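Local coordinates for sensor protein (Haloarcula marismortui ATCC 43049, PDB 3BWL), which probably acts as a phosphorelay sensor kinase passing phosphate from ATP to a protein histidine, this chain being its PAS domain with an indole aldehyde bound inside, at residues M29-D34 with F118-R123; C40-R45 with S55-R60; R87-L92 with V105-F110. One frame throughout, in Å; residues are numbered along the deposited sequence.

Interaction 1. Residues M29-D34 with F118-R123; sequences MIDVLD and FLAISR. With I3A (1H-indole-3-carbaldehyde), chain F.
Asp-31 has its CG between its own backbone N and carbonyl carbon (chi1 62°), and its OD1 comes beside Ala-120 CB at 3.4 Å. On the opposite sheet face, Leu-119 has CG anti to its backbone N (chi1 177°), and its CD1 presses on Ile-30 CG2 at 3.4 Å, tighter than ordinary contact. Ile-121 lies alongside Ile-30, its CD1 3.7 Å from Ile-30 CG1. Six backbone hydrogen bonds hold the antiparallel strands, two at each of the pairs Met-29/Ser-122, Asp-31/Ala-120 and Leu-33/Phe-118. A water lies 2.7 Å from Asp-31 OD1 and also hydrogen-bonds Ala-120 O and Ser-122 OG, which bonds Tyr-93 OH as well. Asp-31 OD2 lies 2.7 Å from the ligand's aldehyde O, so close that the acid probably carries a proton, and Leu-33 CD1 flanks that O at 3.5 Å. An alanine in place of Asp-31 would probably leave the water without one acceptor and the aldehyde oxygen without the acid group beside it. Val-32 and Leu-119 pack on the second subunit, while Asp-31, Leu-33 and Ala-120 line the sheet side of the ligand pocket of the PAS fold.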
loop_
_atom_site.group_PDB
_atom_site.type_symbol
_atom_site.label_atom_id
_atom_site.label_comp_id
_atom_site.label_asym_id
_atom_site.label_seq_id
_atom_site.Cartn_x
_atom_site.Cartn_y
_atom_site.Cartn_z
HETATM N N MSE A 29 2.342 0.353 -7.433
HETATM C CA MSE A 29 3.362 1.404 -7.263
HETATM C C MSE A 29 2.851 2.433 -6.263
HETATM O O MSE A 29 1.634 2.741 -6.264
HETATM C CB MSE A 29 3.587 2.097 -8.599
HETATM C CG MSE A 29 3.983 1.113 -9.697
HETATM SE SE MSE A 29 3.813 1.871 -11.464
HETATM C CE MSE A 29 5.032 3.340 -11.312
ATOM N N ILE A 30 3.760 2.961 -5.417
ATOM C CA ILE A 30 3.403 4.012 -4.470
ATOM C C ILE A 30 4.355 5.213 -4.603
ATOM O O ILE A 30 5.574 5.043 -4.659
ATOM C CB ILE A 30 3.523 3.493 -3.037
ATOM C CG1 ILE A 30 2.651 2.247 -2.851
ATOM C CG2 ILE A 30 3.120 4.648 -2.033
ATOM C CD1 ILE A 30 2.772 1.605 -1.405
ATOM N N ASP A 31 3.810 6.423 -4.667
ATOM C CA ASP A 31 4.651 7.597 -4.550
ATOM C C ASP A 31 3.944 8.565 -3.615
ATOM O O ASP A 31 2.696 8.495 -3.436
ATOM C CB ASP A 31 4.932 8.253 -5.916
ATOM C CG ASP A 31 3.667 8.750 -6.613
ATOM O OD1 ASP A 31 3.039 7.978 -7.379
ATOM O OD2 ASP A 31 3.327 9.964 -6.440
ATOM N N VAL A 32 4.753 9.407 -2.983
ATOM C CA VAL A 32 4.290 10.477 -2.096
ATOM C C VAL A 32 4.725 11.807 -2.709
ATOM O O VAL A 32 5.914 11.963 -3.049
ATOM C CB VAL A 32 4.884 10.322 -0.646
ATOM C CG1 VAL A 32 4.362 11.442 0.264
ATOM C CG2 VAL A 32 4.473 8.961 -0.072
ATOM N N LEU A 33 3.776 12.735 -2.841
ATOM C CA LEU A 33 4.045 14.046 -3.473
ATOM C C LEU A 33 3.823 15.159 -2.476
ATOM O O LEU A 33 3.031 15.025 -1.537
ATOM C CB LEU A 33 3.105 14.312 -4.670
ATOM C CG LEU A 33 3.028 13.249 -5.760
ATOM C CD1 LEU A 33 2.061 13.781 -6.832
ATOM C CD2 LEU A 33 4.455 12.954 -6.317
ATOM N N ASP A 34 4.528 16.264 -2.655
ATOM C CA ASP A 34 4.135 17.463 -1.920
ATOM C C ASP A 34 3.118 18.253 -2.748
ATOM O O ASP A 34 2.753 17.832 -3.861
ATOM C CB ASP A 34 5.349 18.297 -1.487
ATOM C CG ASP A 34 6.045 18.992 -2.641
ATOM O OD1 ASP A 34 5.457 19.120 -3.738
ATOM O OD2 ASP A 34 7.189 19.472 -2.411
ATOM N N PHE A 118 0.471 14.119 -0.636
ATOM C CA PHE A 118 -0.417 13.282 -1.424
ATOM C C PHE A 118 0.204 11.876 -1.516
ATOM O O PHE A 118 1.405 11.738 -1.741
ATOM C CB PHE A 118 -0.569 13.814 -2.853
ATOM C CG PHE A 118 -1.332 15.107 -2.926
ATOM C CD1 PHE A 118 -2.674 15.087 -3.268
ATOM C CD2 PHE A 118 -0.720 16.324 -2.608
ATOM C CE1 PHE A 118 -3.419 16.273 -3.317
ATOM C CE2 PHE A 118 -1.469 17.558 -2.650
ATOM C CZ PHE A 118 -2.806 17.503 -3.013
ATOM N N LEU A 119 -0.637 10.866 -1.383
ATOM C CA LEU A 119 -0.215 9.470 -1.479
ATOM C C LEU A 119 -0.936 8.910 -2.688
ATOM O O LEU A 119 -2.178 8.960 -2.766
ATOM C CB LEU A 119 -0.642 8.735 -0.214
ATOM C CG LEU A 119 -0.376 7.237 -0.092
ATOM C CD1 LEU A 119 1.087 6.837 -0.360
ATOM C CD2 LEU A 119 -0.884 6.758 1.320
ATOM N N ALA A 120 -0.158 8.372 -3.627
ATOM C CA ALA A 120 -0.668 7.867 -4.905
ATOM C C ALA A 120 -0.351 6.393 -5.050
ATOM O O ALA A 120 0.781 5.988 -4.954
ATOM C CB ALA A 120 -0.078 8.645 -6.072
ATOM N N ILE A 121 -1.392 5.603 -5.226
ATOM C CA ILE A 121 -1.240 4.183 -5.517
ATOM C C ILE A 121 -1.620 3.983 -7.002
ATOM O O ILE A 121 -2.777 4.193 -7.410
ATOM C CB ILE A 121 -2.136 3.295 -4.571
ATOM C CG1 ILE A 121 -2.038 3.738 -3.093
ATOM C CG2 ILE A 121 -1.824 1.826 -4.768
ATOM C CD1 ILE A 121 -0.655 3.763 -2.471
ATOM N N SER A 122 -0.648 3.596 -7.806
ATOM C CA SER A 122 -0.860 3.405 -9.269
ATOM C C SER A 122 -0.967 1.929 -9.625
ATOM O O SER A 122 -0.090 1.121 -9.258
ATOM C CB SER A 122 0.273 4.070 -10.061
ATOM O OG SER A 122 0.414 5.458 -9.681
ATOM N N ARG A 123 -2.061 1.586 -10.292
ATOM C CA ARG A 123 -2.327 0.215 -10.708
ATOM C C ARG A 123 -2.210 0.106 -12.236
ATOM O O ARG A 123 -2.886 0.829 -12.955
ATOM C CB ARG A 123 -3.704 -0.269 -10.244
ATOM C CG ARG A 123 -3.899 -1.669 -10.685
ATOM C CD ARG A 123 -4.988 -2.363 -9.965
ATOM N NE ARG A 123 -4.656 -2.475 -8.533
ATOM C CZ ARG A 123 -5.463 -3.102 -7.685
ATOM N NH1 ARG A 123 -6.594 -3.656 -8.176
ATOM N NH2 ARG A 123 -5.147 -3.176 -6.395
HETATM O O I3A F . 1.153 10.609 -7.935
HETATM C "C3'" I3A F . 1.164 10.048 -9.026
HETATM C C3 I3A F . 0.505 10.697 -10.212
HETATM C C2 I3A F . 0.591 10.091 -11.495
HETATM N N I3A F . -0.091 10.982 -12.289
HETATM C C8 I3A F . -0.542 12.062 -11.588
HETATM C C9 I3A F . -0.162 11.937 -10.255
HETATM C C4 I3A F . -0.527 12.917 -9.308
HETATM C C5 I3A F . -1.246 14.063 -9.740
HETATM C C6 I3A F . -1.598 14.208 -11.092
HETATM C C7 I3A F . -1.253 13.198 -12.011
HETATM O O HOH W 1 2.091 5.408 -7.575
#

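Interaction 2. Residues C40-R45 with S55-R60; sequences CEVNQR and SEVLGR
Leu-58 and Val-42 meet where a loop folds back on the edge strand, with no hydrogen bond between the two segments. One methyl does most of the touching for Leu-58: its CD2 reaches over the strand backbone, 3.6 Å from Cys-40 O and 3.7 Å from Glu-41 CA. Val-42 divides its branches between two partners. Its CG1, anti to the carbonyl carbon (chi1 -73°), meets Val-57 CG1 at 3.8 Å, and its CG2 stands 4.1 Å from Leu-58 CD2. The contact is thus methyl against methyl, with one leucine branch laid on the peptide.

Behind this first shell, a type II beta turn from Val-57 to Arg-60 presents the two loop residues, closed by Arg-60 N bonding Val-57 O at 3.1 Å. Gly-59 takes a positive phi of 92° in this turn, where a side chain would jam against the carbonyl O of Leu-58. The backbones of Gly-59 and Arg-60 also bond to Ile-39, which ties the turn to the strand's start.

On the strand side, Cys-40 and Glu-41 form a classic beta bulge facing Val-32. The carboxylate of Glu-41 makes a salt bridge with Arg-18 of the second subunit, and Glu-41 and Glu-54 belong to a magnesium site seen in a structure of this protein, though no magnesium is bound there in this chain. Just after Val-42, Asn-43 N-caps helix 44-50 through OD1; that helix backs the contact, with Cys-47 touching Val-42 and Phe-46 touching Val-57, while strand 29-33 runs beside strand 39-42.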
loop_
_atom_site.group_PDB
_atom_site.type_symbol
_atom_site.label_atom_id
_atom_site.label_comp_id
_atom_site.label_asym_id
_atom_site.label_seq_id
_atom_site.Cartn_x
_atom_site.Cartn_y
_atom_site.Cartn_z
ATOM N N CYS A 40 8.380 13.040 -3.135
ATOM C CA CYS A 40 9.052 13.040 -1.851
ATOM C C CYS A 40 9.520 11.638 -1.427
ATOM O O CYS A 40 10.547 11.486 -0.751
ATOM C CB CYS A 40 8.102 13.577 -0.787
ATOM S SG CYS A 40 7.757 15.318 -0.993
ATOM N N GLU A 41 8.757 10.610 -1.796
ATOM C CA GLU A 41 9.099 9.248 -1.459
ATOM C C GLU A 41 8.465 8.394 -2.553
ATOM O O GLU A 41 7.416 8.766 -3.103
ATOM C CB GLU A 41 8.479 8.836 -0.121
ATOM C CG GLU A 41 8.999 7.536 0.498
ATOM C CD GLU A 41 8.699 7.436 1.988
ATOM O OE1 GLU A 41 7.828 8.204 2.503
ATOM O OE2 GLU A 41 9.345 6.602 2.653
ATOM N N VAL A 42 9.091 7.244 -2.802
ATOM C CA VAL A 42 8.604 6.223 -3.738
ATOM C C VAL A 42 8.949 4.856 -3.168
ATOM O O VAL A 42 9.963 4.717 -2.448
ATOM C CB VAL A 42 9.245 6.308 -5.158
ATOM C CG1 VAL A 42 8.708 7.513 -5.962
ATOM C CG2 VAL A 42 10.786 6.360 -5.091
ATOM N N ASN A 43 8.112 3.853 -3.444
ATOM C CA ASN A 43 8.468 2.495 -3.058
ATOM C C ASN A 43 9.281 1.798 -4.157
ATOM O O ASN A 43 9.462 2.331 -5.252
ATOM C CB ASN A 43 7.241 1.659 -2.611
ATOM C CG ASN A 43 6.348 1.189 -3.791
ATOM O OD1 ASN A 43 6.390 1.732 -4.911
ATOM N ND2 ASN A 43 5.528 0.177 -3.521
ATOM N N GLN A 44 9.840 0.645 -3.823
ATOM C CA GLN A 44 10.692 -0.071 -4.782
ATOM C C GLN A 44 9.881 -0.467 -6.013
ATOM O O GLN A 44 10.411 -0.437 -7.136
ATOM C CB GLN A 44 11.393 -1.284 -4.148
ATOM C CG GLN A 44 12.158 -2.147 -5.189
ATOM C CD GLN A 44 13.433 -1.493 -5.701
ATOM O OE1 GLN A 44 14.377 -1.272 -4.942
ATOM N NE2 GLN A 44 13.476 -1.208 -7.003
ATOM N N ARG A 45 8.590 -0.789 -5.815
ATOM C CA ARG A 45 7.720 -1.169 -6.934
ATOM C C ARG A 45 7.666 -0.037 -8.007
ATOM O O ARG A 45 7.735 -0.309 -9.201
ATOM C CB ARG A 45 6.314 -1.546 -6.444
ATOM C CG ARG A 45 5.439 -2.175 -7.550
ATOM C CD ARG A 45 5.871 -3.561 -7.964
ATOM N NE ARG A 45 5.670 -4.498 -6.837
ATOM C CZ ARG A 45 5.971 -5.799 -6.825
ATOM N NH1 ARG A 45 6.507 -6.382 -7.879
ATOM N NH2 ARG A 45 5.714 -6.532 -5.738
ATOM N N SER A 55 17.270 7.327 -6.927
ATOM C CA SER A 55 18.016 8.579 -7.068
ATOM C C SER A 55 17.648 9.372 -8.334
ATOM O O SER A 55 17.889 10.594 -8.386
ATOM C CB SER A 55 19.533 8.329 -7.006
ATOM O OG SER A 55 19.991 7.661 -8.176
ATOM N N GLU A 56 17.066 8.689 -9.326
ATOM C CA GLU A 56 16.641 9.295 -10.608
ATOM C C GLU A 56 15.194 9.812 -10.547
ATOM O O GLU A 56 14.697 10.391 -11.508
ATOM C CB GLU A 56 16.730 8.263 -11.760
ATOM C CG GLU A 56 18.142 7.725 -12.100
ATOM C CD GLU A 56 18.163 6.672 -13.235
ATOM O OE1 GLU A 56 17.651 5.530 -13.064
ATOM O OE2 GLU A 56 18.744 6.980 -14.307
ATOM N N VAL A 57 14.513 9.580 -9.429
ATOM C CA VAL A 57 13.097 9.893 -9.290
ATOM C C VAL A 57 12.846 10.899 -8.168
ATOM O O VAL A 57 12.101 11.825 -8.355
ATOM C CB VAL A 57 12.285 8.584 -8.999
ATOM C CG1 VAL A 57 10.791 8.887 -8.762
ATOM C CG2 VAL A 57 12.418 7.612 -10.165
ATOM N N LEU A 58 13.435 10.683 -6.991
ATOM C CA LEU A 58 13.226 11.590 -5.866
ATOM C C LEU A 58 13.603 13.027 -6.230
ATOM O O LEU A 58 14.685 13.289 -6.790
ATOM C CB LEU A 58 14.023 11.132 -4.623
ATOM C CG LEU A 58 13.572 9.844 -3.908
ATOM C CD1 LEU A 58 14.382 9.569 -2.647
ATOM C CD2 LEU A 58 12.091 9.923 -3.558
ATOM N N GLY A 59 12.722 13.953 -5.900
ATOM C CA GLY A 59 13.028 15.357 -6.141
ATOM C C GLY A 59 12.545 15.827 -7.473
ATOM O O GLY A 59 12.436 17.034 -7.689
ATOM N N ARG A 60 12.249 14.898 -8.381
ATOM C CA ARG A 60 11.647 15.255 -9.673
ATOM C C ARG A 60 10.149 15.536 -9.501
ATOM O O ARG A 60 9.560 15.225 -8.449
ATOM C CB ARG A 60 11.826 14.125 -10.689
ATOM C CG ARG A 60 13.258 13.846 -11.125
ATOM C CD ARG A 60 13.288 13.658 -12.623
ATOM N NE ARG A 60 14.130 12.553 -13.062
ATOM C CZ ARG A 60 14.151 12.071 -14.306
ATOM N NH1 ARG A 60 13.386 12.609 -15.255
ATOM N NH2 ARG A 60 14.942 11.053 -14.598
#

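Interaction 3. Residues R87-L92 with V105-F110; sequences RKFEGL and VHLLRF. With I3A (1H-indole-3-carbaldehyde), chain F.
Phe-89 and Val-105 face each other as a hydrogen-bonded pair, as do Arg-87 and Leu-107, in two antiparallel strands. Four backbone bonds join them, the straightest from Leu-107 N to Arg-87 O at 2.8 Å, with an N-H...O angle of 176°. Between these pairs sits the non-hydrogen-bonded pair Lys-88/His-106, where Lys-88 CA makes a C-H...O contact with Val-105 O.

Two CH-pi contacts mark the two faces of the sheet. On the Phe-89/Val-105/Leu-107 face, Val-105 CB sits over the Phe-89 ring, 3.9 Å from its centroid and displaced toward the rim. A chi1 of 58° puts Phe-89 CG between the backbone N and carbonyl carbon, on the side of Val-105. On the Lys-88/His-106 face, Lys-88 CG sits over one face of the His-106 ring, toward its rim, 3.8 Å from the centroid, the two side chains crossing at a slant.

Apolar contacts complete the face of Phe-89. Leu-107 CD2 meets the edge of the Phe-89 ring, 3.8 Å from CE2. The ligand comes in on the same face, its indole C7 3.5 Å from Phe-89 CE1, and its C8 lies in the plane of that ring, at the edge. Val-105 CG2 stands 3.8 Å from ligand C2, and Leu-107 CD2 4.0 Å from ligand C5.

Polar ends find partners outside the two segments: Arg-87 NE pairs with Glu-85, and His-106 ND1 bonds Asp-28 of the second subunit. Phe-69 and helix 71-79 also touch Phe-89, and this beta hairpin of strands 86-94 and 100-112 supplies one wall of the PAS ligand pocket.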
loop_
_atom_site.group_PDB
_atom_site.type_symbol
_atom_site.label_atom_id
_atom_site.label_comp_id
_atom_site.label_asym_id
_atom_site.label_seq_id
_atom_site.Cartn_x
_atom_site.Cartn_y
_atom_site.Cartn_z
ATOM N N ARG A 87 -9.397 10.437 -5.062
ATOM C CA ARG A 87 -9.899 10.393 -6.430
ATOM C C ARG A 87 -9.160 9.324 -7.216
ATOM O O ARG A 87 -7.975 9.102 -6.993
ATOM C CB ARG A 87 -9.649 11.722 -7.142
ATOM C CG ARG A 87 -10.420 12.854 -6.598
ATOM C CD ARG A 87 -10.511 13.976 -7.640
ATOM N NE ARG A 87 -10.758 15.208 -6.934
ATOM C CZ ARG A 87 -10.345 16.402 -7.334
ATOM N NH1 ARG A 87 -9.664 16.538 -8.470
ATOM N NH2 ARG A 87 -10.633 17.472 -6.594
ATOM N N LYS A 88 -9.856 8.679 -8.148
ATOM C CA LYS A 88 -9.227 7.774 -9.109
ATOM C C LYS A 88 -9.256 8.391 -10.519
ATOM O O LYS A 88 -10.263 8.961 -10.957
ATOM C CB LYS A 88 -9.971 6.435 -9.144
ATOM C CG LYS A 88 -9.999 5.707 -7.823
ATOM C CD LYS A 88 -10.493 4.293 -7.975
ATOM C CE LYS A 88 -11.996 4.235 -8.121
ATOM N NZ LYS A 88 -12.454 2.805 -8.166
ATOM N N PHE A 89 -8.146 8.282 -11.235
ATOM C CA PHE A 89 -8.057 8.826 -12.579
ATOM C C PHE A 89 -6.955 8.111 -13.334
ATOM O O PHE A 89 -6.066 7.504 -12.734
ATOM C CB PHE A 89 -7.750 10.338 -12.563
ATOM C CG PHE A 89 -6.457 10.691 -11.832
ATOM C CD1 PHE A 89 -5.244 10.756 -12.517
ATOM C CD2 PHE A 89 -6.472 10.959 -10.462
ATOM C CE1 PHE A 89 -4.068 11.068 -11.848
ATOM C CE2 PHE A 89 -5.297 11.279 -9.770
ATOM C CZ PHE A 89 -4.086 11.340 -10.472
ATOM N N GLU A 90 -6.975 8.263 -14.651
ATOM C CA GLU A 90 -6.032 7.571 -15.501
ATOM C C GLU A 90 -4.775 8.402 -15.725
ATOM O O GLU A 90 -4.839 9.628 -15.864
ATOM C CB GLU A 90 -6.722 7.213 -16.834
ATOM C CG GLU A 90 -5.803 6.670 -17.912
ATOM C CD GLU A 90 -6.504 6.435 -19.276
ATOM O OE1 GLU A 90 -7.651 6.889 -19.496
ATOM O OE2 GLU A 90 -5.864 5.784 -20.141
ATOM N N GLY A 91 -3.638 7.713 -15.788
ATOM C CA GLY A 91 -2.376 8.336 -16.179
ATOM C C GLY A 91 -1.650 7.407 -17.125
ATOM O O GLY A 91 -2.143 6.301 -17.402
ATOM N N LEU A 92 -0.502 7.843 -17.601
ATOM C CA LEU A 92 0.277 7.051 -18.554
ATOM C C LEU A 92 1.767 7.261 -18.285
ATOM O O LEU A 92 2.354 8.265 -18.725
ATOM C CB LEU A 92 -0.092 7.399 -20.024
ATOM C CG LEU A 92 0.699 6.637 -21.083
ATOM C CD1 LEU A 92 0.156 5.194 -21.230
ATOM C CD2 LEU A 92 0.546 7.404 -22.440
ATOM N N VAL A 105 -4.545 5.767 -11.184
ATOM C CA VAL A 105 -3.967 6.313 -9.968
ATOM C C VAL A 105 -5.071 6.523 -8.957
ATOM O O VAL A 105 -6.135 7.094 -9.297
ATOM C CB VAL A 105 -3.314 7.720 -10.227
ATOM C CG1 VAL A 105 -2.653 8.209 -8.986
ATOM C CG2 VAL A 105 -2.284 7.641 -11.332
ATOM N N HIS A 106 -4.884 5.998 -7.750
ATOM C CA HIS A 106 -5.798 6.347 -6.641
ATOM C C HIS A 106 -5.021 7.317 -5.752
ATOM O O HIS A 106 -4.048 6.931 -5.103
ATOM C CB HIS A 106 -6.238 5.072 -5.853
ATOM C CG HIS A 106 -7.471 5.256 -5.027
ATOM N ND1 HIS A 106 -8.077 4.212 -4.359
ATOM C CD2 HIS A 106 -8.222 6.358 -4.763
ATOM C CE1 HIS A 106 -9.151 4.660 -3.718
ATOM N NE2 HIS A 106 -9.271 5.956 -3.960
ATOM N N LEU A 107 -5.469 8.596 -5.741
ATOM C CA LEU A 107 -4.724 9.628 -5.095
ATOM C C LEU A 107 -5.449 10.137 -3.842
ATOM O O LEU A 107 -6.674 10.337 -3.853
ATOM C CB LEU A 107 -4.534 10.781 -6.086
ATOM C CG LEU A 107 -3.720 12.011 -5.675
ATOM C CD1 LEU A 107 -2.273 11.604 -5.491
ATOM C CD2 LEU A 107 -3.768 13.045 -6.785
ATOM N N LEU A 108 -4.670 10.371 -2.787
ATOM C CA LEU A 108 -5.191 10.829 -1.496
ATOM C C LEU A 108 -4.448 12.074 -1.056
ATOM O O LEU A 108 -3.229 12.094 -1.131
ATOM C CB LEU A 108 -4.921 9.730 -0.436
ATOM C CG LEU A 108 -5.157 10.108 1.033
ATOM C CD1 LEU A 108 -6.653 10.449 1.349
ATOM C CD2 LEU A 108 -4.656 9.027 1.975
ATOM N N ARG A 109 -5.152 13.117 -0.587
ATOM C CA ARG A 109 -4.479 14.235 0.070
ATOM C C ARG A 109 -4.624 13.955 1.561
ATOM O O ARG A 109 -5.731 13.634 2.018
ATOM C CB ARG A 109 -5.163 15.592 -0.255
ATOM C CG ARG A 109 -4.455 16.771 0.450
ATOM C CD ARG A 109 -4.910 18.158 -0.061
ATOM N NE ARG A 109 -3.760 19.060 -0.104
ATOM C CZ ARG A 109 -3.607 20.092 -0.936
ATOM N NH1 ARG A 109 -4.554 20.426 -1.805
ATOM N NH2 ARG A 109 -2.490 20.799 -0.883
ATOM N N PHE A 110 -3.530 14.049 2.315
ATOM C CA PHE A 110 -3.617 13.773 3.766
ATOM C C PHE A 110 -2.477 14.394 4.517
ATOM O O PHE A 110 -1.527 14.915 3.917
ATOM C CB PHE A 110 -3.724 12.271 4.052
ATOM C CG PHE A 110 -2.406 11.500 3.953
ATOM C CD1 PHE A 110 -2.068 10.583 4.944
ATOM C CD2 PHE A 110 -1.530 11.673 2.885
ATOM C CE1 PHE A 110 -0.891 9.835 4.840
ATOM C CE2 PHE A 110 -0.347 10.933 2.786
ATOM C CZ PHE A 110 -0.046 10.022 3.763
HETATM O O I3A F . 1.153 10.609 -7.935
HETATM C "C3'" I3A F . 1.164 10.048 -9.026
HETATM C C3 I3A F . 0.505 10.697 -10.212
HETATM C C2 I3A F . 0.591 10.091 -11.495
HETATM N N I3A F . -0.091 10.982 -12.289
HETATM C C8 I3A F . -0.542 12.062 -11.588
HETATM C C9 I3A F . -0.162 11.937 -10.255
HETATM C C4 I3A F . -0.527 12.917 -9.308
HETATM C C5 I3A F . -1.246 14.063 -9.740
HETATM C C6 I3A F . -1.598 14.208 -11.092
HETATM C C7 I3A F . -1.253 13.198 -12.011
#

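How the interactions relate
Interaction 1 lies at the heart of the domain, almost wholly buried, whereas interactions 2 and 3 sit toward the two outermost strands of the same sheet and are partly buried. Strand 29-33 bonds on to strand 39-42 of interaction 2, and strand 115-124 to strand 100-112 of interaction 3, so interaction 1 joins the other two, whose centres lie about 17 Å apart. Chemistry follows place: the central pair sets an acid side chain, itself held by a water, against the ligand's aldehyde, the hairpin offers ring and methyl groups to its indole, and the loop contact is methyl packing, with no hydrogen bond across it, and stays off the ligand. All three reach the second subunit.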